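PDB 5F7U: cycloalternan-forming enzyme from Listeria monocytogenes serovar 1/2a, which belongs to glycoside hydrolase family 31, combining a TIM-barrel domain with beta-rich accessory domains that include a family 6 carbohydrate-binding module. Local coordinates for residues E765-D770 with D979-D984; G775-G780 with P793-A798. The protein carries 1 engineered substitution. All blocks are in the same frame, centred on the assembly; numbering follows the deposited sequence.

Contact 1 (E765-D770 with D979-D984); sequences EGEWVD and DIDAVD. With GLC (alpha-D-glucopyranose), chain B.
Asp981, whose carboxylate lies beside that of Glu767, accepts through OD1 a hydrogen bond from a water molecule whose oxygen is 2.7 Å away. This is a small inter-domain contact: strand 767-770 belongs to the C-terminal domain of the family 31 enzyme, and strand 975-981 to the family 6 carbohydrate-binding module, a beta-sandwich. The water also donates a weak bond to the carbonyl O of Gly766, so that a solvent molecule links the two domains next to the paired acids.

The meeting of Glu767 and Asp981 shows how two acids can share an interface. Glu767 OE1 comes to 2.8 Å from Asp981 OD2, a spacing that suggests a proton held by one of the two. The two side chains run antiparallel as they pass, their carboxylate planes within 3° of a common orientation. With CG anti to the backbone N (chi1 -174°) and the chain extended beyond it, Glu767 passes alongside the Asp981 carboxylate, bringing its CG to 3.2 Å from Asp981 OD2. The remaining carboxylate oxygen, Glu767 OE2, is hydrogen-bonded to His938 NE2, which gives the glutamate a second partner. Pro778 of the neighbouring strand 776-778, in the C-terminal domain, packs against Asp981 of the module.

At the far end of strand 767-770 the same domain boundary opens into a sugar pocket. There Asp770 OD2, hydrogen-bonded to Tyr785 OH as well, accepts a hydrogen bond from glucose O6 at 2.6 Å.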
loop_
_atom_site.group_PDB
_atom_site.type_symbol
_atom_site.label_atom_id
_atom_site.label_comp_id
_atom_site.label_asym_id
_atom_site.label_seq_id
_atom_site.Cartn_x
_atom_site.Cartn_y
_atom_site.Cartn_z
ATOM N N GLU A 765 0.950 15.658 -17.369
ATOM C CA GLU A 765 0.333 16.316 -18.519
ATOM C C GLU A 765 -1.183 16.064 -18.502
ATOM O O GLU A 765 -1.626 15.019 -18.070
ATOM C CB GLU A 765 1.008 15.879 -19.826
ATOM C CG GLU A 765 1.596 17.086 -20.553
ATOM C CD GLU A 765 2.796 16.781 -21.430
ATOM O OE1 GLU A 765 2.600 16.245 -22.547
ATOM O OE2 GLU A 765 3.938 17.121 -21.019
ATOM N N GLY A 766 -1.962 17.057 -18.922
ATOM C CA GLY A 766 -3.437 16.996 -18.895
ATOM C C GLY A 766 -3.953 18.074 -17.965
ATOM O O GLY A 766 -3.170 18.763 -17.360
ATOM N N GLU A 767 -5.257 18.193 -17.780
ATOM C CA GLU A 767 -5.804 19.288 -16.979
ATOM C C GLU A 767 -6.269 18.767 -15.625
ATOM O O GLU A 767 -6.894 17.721 -15.570
ATOM C CB GLU A 767 -6.980 19.919 -17.732
ATOM C CG GLU A 767 -7.540 21.158 -17.058
ATOM C CD GLU A 767 -8.590 21.837 -17.901
ATOM O OE1 GLU A 767 -8.228 22.451 -18.923
ATOM O OE2 GLU A 767 -9.776 21.791 -17.533
ATOM N N TRP A 768 -5.959 19.499 -14.551
ATOM C CA TRP A 768 -6.277 19.108 -13.183
ATOM C C TRP A 768 -7.112 20.201 -12.548
ATOM O O TRP A 768 -6.765 21.370 -12.669
ATOM C CB TRP A 768 -4.987 18.913 -12.375
ATOM C CG TRP A 768 -4.165 17.813 -12.972
ATOM C CD1 TRP A 768 -3.217 17.942 -13.950
ATOM C CD2 TRP A 768 -4.278 16.420 -12.699
ATOM N NE1 TRP A 768 -2.714 16.703 -14.283
ATOM C CE2 TRP A 768 -3.345 15.755 -13.527
ATOM C CE3 TRP A 768 -5.060 15.657 -11.801
ATOM C CZ2 TRP A 768 -3.171 14.359 -13.500
ATOM C CZ3 TRP A 768 -4.885 14.279 -11.767
ATOM C CH2 TRP A 768 -3.950 13.641 -12.613
ATOM N N VAL A 769 -8.211 19.834 -11.896
ATOM C CA VAL A 769 -9.097 20.841 -11.330
ATOM C C VAL A 769 -9.174 20.618 -9.829
ATOM O O VAL A 769 -9.426 19.506 -9.376
ATOM C CB VAL A 769 -10.509 20.795 -11.983
ATOM C CG1 VAL A 769 -11.430 21.800 -11.310
ATOM C CG2 VAL A 769 -10.417 21.071 -13.480
ATOM N N ASP A 770 -8.943 21.687 -9.073
ATOM C CA ASP A 770 -9.028 21.681 -7.608
ATOM C C ASP A 770 -10.450 21.295 -7.208
ATOM O O ASP A 770 -11.404 21.985 -7.566
ATOM C CB ASP A 770 -8.670 23.101 -7.142
ATOM C CG ASP A 770 -8.617 23.256 -5.638
ATOM O OD1 ASP A 770 -9.452 22.664 -4.925
ATOM O OD2 ASP A 770 -7.746 24.033 -5.192
ATOM N N ASP A 979 -2.889 30.332 -16.416
ATOM C CA ASP A 979 -2.380 29.121 -17.031
ATOM C C ASP A 979 -3.581 28.509 -17.722
ATOM O O ASP A 979 -4.500 28.020 -17.055
ATOM C CB ASP A 979 -1.851 28.164 -15.953
ATOM C CG ASP A 979 -0.695 28.746 -15.152
ATOM O OD1 ASP A 979 0.326 29.122 -15.760
ATOM O OD2 ASP A 979 -0.790 28.783 -13.903
ATOM N N ILE A 980 -3.609 28.557 -19.055
ATOM C CA ILE A 980 -4.824 28.200 -19.778
ATOM C C ILE A 980 -4.629 27.040 -20.738
ATOM O O ILE A 980 -3.661 27.006 -21.495
ATOM C CB ILE A 980 -5.428 29.424 -20.501
ATOM C CG1 ILE A 980 -6.011 30.375 -19.447
ATOM C CG2 ILE A 980 -6.502 29.000 -21.520
ATOM C CD1 ILE A 980 -6.469 31.714 -19.963
ATOM N N ASP A 981 -5.550 26.081 -20.684
ATOM C CA ASP A 981 -5.555 24.998 -21.662
ATOM C C ASP A 981 -6.374 25.309 -22.907
ATOM O O ASP A 981 -7.400 25.995 -22.839
ATOM C CB ASP A 981 -6.075 23.715 -21.015
ATOM C CG ASP A 981 -5.043 23.057 -20.134
ATOM O OD1 ASP A 981 -3.836 23.079 -20.504
ATOM O OD2 ASP A 981 -5.435 22.520 -19.067
ATOM N N ALA A 982 -5.902 24.808 -24.048
ATOM C CA ALA A 982 -6.728 24.713 -25.245
ATOM C C ALA A 982 -7.825 23.678 -24.997
ATOM O O ALA A 982 -7.559 22.605 -24.439
ATOM C CB ALA A 982 -5.874 24.318 -26.440
ATOM N N VAL A 983 -9.062 23.997 -25.384
ATOM C CA VAL A 983 -10.186 23.085 -25.115
ATOM C C VAL A 983 -10.092 21.821 -25.985
ATOM O O VAL A 983 -10.351 20.720 -25.493
ATOM C CB VAL A 983 -11.563 23.790 -25.273
ATOM C CG1 VAL A 983 -12.715 22.827 -24.979
ATOM C CG2 VAL A 983 -11.661 25.015 -24.363
ATOM N N ASP A 984 -9.695 21.996 -27.253
ATOM C CA ASP A 984 -9.656 20.939 -28.284
ATOM C C ASP A 984 -8.405 21.030 -29.145
ATOM O O ASP A 984 -8.492 21.085 -30.373
ATOM C CB ASP A 984 -10.836 21.106 -29.239
ATOM C CG ASP A 984 -12.108 20.547 -28.694
ATOM O OD1 ASP A 984 -12.192 19.310 -28.527
ATOM O OD2 ASP A 984 -13.034 21.347 -28.458
HETATM C C1 GLC B . -6.301 27.743 -3.223
HETATM C C2 GLC B . -4.790 27.568 -3.055
HETATM C C3 GLC B . -4.077 28.109 -4.302
HETATM C C4 GLC B . -4.652 27.474 -5.579
HETATM C C5 GLC B . -6.165 27.736 -5.642
HETATM C C6 GLC B . -6.884 27.140 -6.849
HETATM O O2 GLC B . -4.360 28.284 -1.890
HETATM O O3 GLC B . -2.661 27.913 -4.196
HETATM O O4 GLC B . -4.016 27.997 -6.747
HETATM O O5 GLC B . -6.751 27.165 -4.462
HETATM O O6 GLC B . -6.650 25.727 -6.891
HETATM O O HOH W 1 -3.068 20.720 -19.470
#

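Contact 2 (G775-G780 with P793-A798); sequences GVHPGG and PVFAKA. With GLC (alpha-D-glucopyranose), chain B.
In the antiparallel sheet of the family 31 C-terminal domain, strands 776-778 and 794-797 flank strand 767-770, and a T-shaped aromatic pair spans the middle strand beside a bound glucose. His777 and Phe795 are the two residues that meet, their CA atoms 8.7 Å apart. Phe795 turns its edge toward the face of His777 in an offset edge-to-face stack, with ring centroids 5.5 Å apart and planes at 88°. The closest atoms are Phe795 CE2 and His777 CD2, at 3.7 Å, and His777 CD2 lies near the plane of the phenylalanine ring. Ile783 of strand 781-786 touches both side chains.

The imidazole is directed at the sugar by a first torsion that sets CG beside the backbone N (chi1 -57°). From there His777 NE2 donates a nearly straight hydrogen bond, 2.7 Å and 167°, to glucose O6, which sits at the ring's edge. Glucose O4 lies in the imidazole plane, 3.5 Å from His777 CE1, and the backbone of Gly775 comes up to the sugar's C6. Phe795 packs against the imidazole as a second-shell residue; planar polar side chains that address sugar hydroxyls through their edges are characteristic of carbohydrate-binding sites.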
loop_
_atom_site.group_PDB
_atom_site.type_symbol
_atom_site.label_atom_id
_atom_site.label_comp_id
_atom_site.label_asym_id
_atom_site.label_seq_id
_atom_site.Cartn_x
_atom_site.Cartn_y
_atom_site.Cartn_z
ATOM N N GLY A 775 -10.524 25.717 -9.102
ATOM C CA GLY A 775 -9.291 26.253 -9.690
ATOM C C GLY A 775 -8.765 25.315 -10.761
ATOM O O GLY A 775 -8.637 24.117 -10.542
ATOM N N VAL A 776 -8.468 25.855 -11.937
ATOM C CA VAL A 776 -8.027 25.013 -13.042
ATOM C C VAL A 776 -6.493 25.039 -13.111
ATOM O O VAL A 776 -5.888 26.106 -13.054
ATOM C CB VAL A 776 -8.645 25.477 -14.371
ATOM C CG1 VAL A 776 -8.172 24.584 -15.504
ATOM C CG2 VAL A 776 -10.177 25.425 -14.292
ATOM N N HIS A 777 -5.873 23.869 -13.274
ATOM C CA HIS A 777 -4.416 23.786 -13.342
ATOM C C HIS A 777 -3.969 22.892 -14.501
ATOM O O HIS A 777 -4.012 21.664 -14.386
ATOM C CB HIS A 777 -3.846 23.267 -12.023
ATOM C CG HIS A 777 -4.242 24.087 -10.838
ATOM N ND1 HIS A 777 -3.546 25.210 -10.451
ATOM C CD2 HIS A 777 -5.286 23.969 -9.982
ATOM C CE1 HIS A 777 -4.139 25.745 -9.395
ATOM N NE2 HIS A 777 -5.194 25.004 -9.088
ATOM N N PRO A 778 -3.529 23.504 -15.621
ATOM C CA PRO A 778 -2.863 22.755 -16.694
ATOM C C PRO A 778 -1.680 21.930 -16.185
ATOM O O PRO A 778 -0.878 22.423 -15.390
ATOM C CB PRO A 778 -2.373 23.855 -17.644
ATOM C CG PRO A 778 -3.347 24.965 -17.442
ATOM C CD PRO A 778 -3.759 24.912 -15.986
ATOM N N GLY A 779 -1.586 20.687 -16.647
ATOM C CA GLY A 779 -0.506 19.791 -16.239
ATOM C C GLY A 779 0.821 20.052 -16.902
ATOM O O GLY A 779 0.951 20.952 -17.753
ATOM N N GLY A 780 1.819 19.269 -16.503
ATOM C CA GLY A 780 3.161 19.350 -17.110
ATOM C C GLY A 780 4.183 20.239 -16.404
ATOM O O GLY A 780 5.167 20.652 -17.035
ATOM N N PRO A 793 -4.399 19.993 -0.758
ATOM C CA PRO A 793 -4.560 20.076 -2.230
ATOM C C PRO A 793 -5.048 18.739 -2.789
ATOM O O PRO A 793 -4.392 17.720 -2.589
ATOM C CB PRO A 793 -3.136 20.355 -2.741
ATOM C CG PRO A 793 -2.359 20.794 -1.531
ATOM C CD PRO A 793 -2.991 20.122 -0.345
ATOM N N VAL A 794 -6.209 18.737 -3.445
ATOM C CA VAL A 794 -6.726 17.534 -4.129
ATOM C C VAL A 794 -7.291 17.976 -5.474
ATOM O O VAL A 794 -8.062 18.932 -5.520
ATOM C CB VAL A 794 -7.825 16.783 -3.334
ATOM C CG1 VAL A 794 -8.231 15.511 -4.078
ATOM C CG2 VAL A 794 -7.342 16.380 -1.931
ATOM N N PHE A 795 -6.911 17.273 -6.543
ATOM C CA PHE A 795 -7.293 17.651 -7.908
ATOM C C PHE A 795 -7.902 16.485 -8.668
ATOM O O PHE A 795 -7.454 15.337 -8.529
ATOM C CB PHE A 795 -6.078 18.136 -8.699
ATOM C CG PHE A 795 -5.208 19.105 -7.947
ATOM C CD1 PHE A 795 -4.255 18.639 -7.035
ATOM C CD2 PHE A 795 -5.339 20.495 -8.152
ATOM C CE1 PHE A 795 -3.455 19.530 -6.329
ATOM C CE2 PHE A 795 -4.518 21.386 -7.464
ATOM C CZ PHE A 795 -3.577 20.901 -6.549
ATOM N N ALA A 796 -8.911 16.785 -9.484
ATOM C CA ALA A 796 -9.508 15.773 -10.351
ATOM C C ALA A 796 -8.934 15.860 -11.752
ATOM O O ALA A 796 -8.806 16.937 -12.314
ATOM C CB ALA A 796 -11.022 15.936 -10.410
ATOM N N LYS A 797 -8.650 14.689 -12.305
ATOM C CA LYS A 797 -8.144 14.497 -13.664
ATOM C C LYS A 797 -9.224 14.840 -14.682
ATOM O O LYS A 797 -10.413 14.646 -14.423
ATOM C CB LYS A 797 -7.780 13.024 -13.788
ATOM C CG LYS A 797 -7.079 12.599 -15.046
ATOM C CD LYS A 797 -6.491 11.205 -14.827
ATOM C CE LYS A 797 -7.516 10.088 -14.831
ATOM N NZ LYS A 797 -6.777 8.779 -14.807
ATOM N N ALA A 798 -8.802 15.346 -15.845
ATOM C CA ALA A 798 -9.726 15.636 -16.951
ATOM C C ALA A 798 -10.554 14.406 -17.308
ATOM O O ALA A 798 -10.014 13.308 -17.439
ATOM C CB ALA A 798 -8.944 16.134 -18.171
HETATM C C1 GLC B . -6.301 27.743 -3.223
HETATM C C2 GLC B . -4.790 27.568 -3.055
HETATM C C3 GLC B . -4.077 28.109 -4.302
HETATM C C4 GLC B . -4.652 27.474 -5.579
HETATM C C5 GLC B . -6.165 27.736 -5.642
HETATM C C6 GLC B . -6.884 27.140 -6.849
HETATM O O2 GLC B . -4.360 28.284 -1.890
HETATM O O3 GLC B . -2.661 27.913 -4.196
HETATM O O4 GLC B . -4.016 27.997 -6.747
HETATM O O5 GLC B . -6.751 27.165 -4.462
HETATM O O6 GLC B . -6.650 25.727 -6.891
#

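The two contacts, with centres 7 Å apart, share one sheet and one glucose. Contact 1 supplies the strand that lies between the two of contact 2, and both segments of contact 2 fall within the chain between the segments of contact 1. Probable backbone hydrogen bonds join them, from Gly779 N to Gly766 O (2.6 Å) and from His777 N to Trp768 O (2.7 Å). Pro778 carries the packing onward to the carbohydrate-binding module, its CG 3.3 Å from Asp979 O. At the sugar the contacts converge: Asp770 accepts from the glucose O6 hydroxyl and His777 donates to it, so both roles of a single hydroxyl are used.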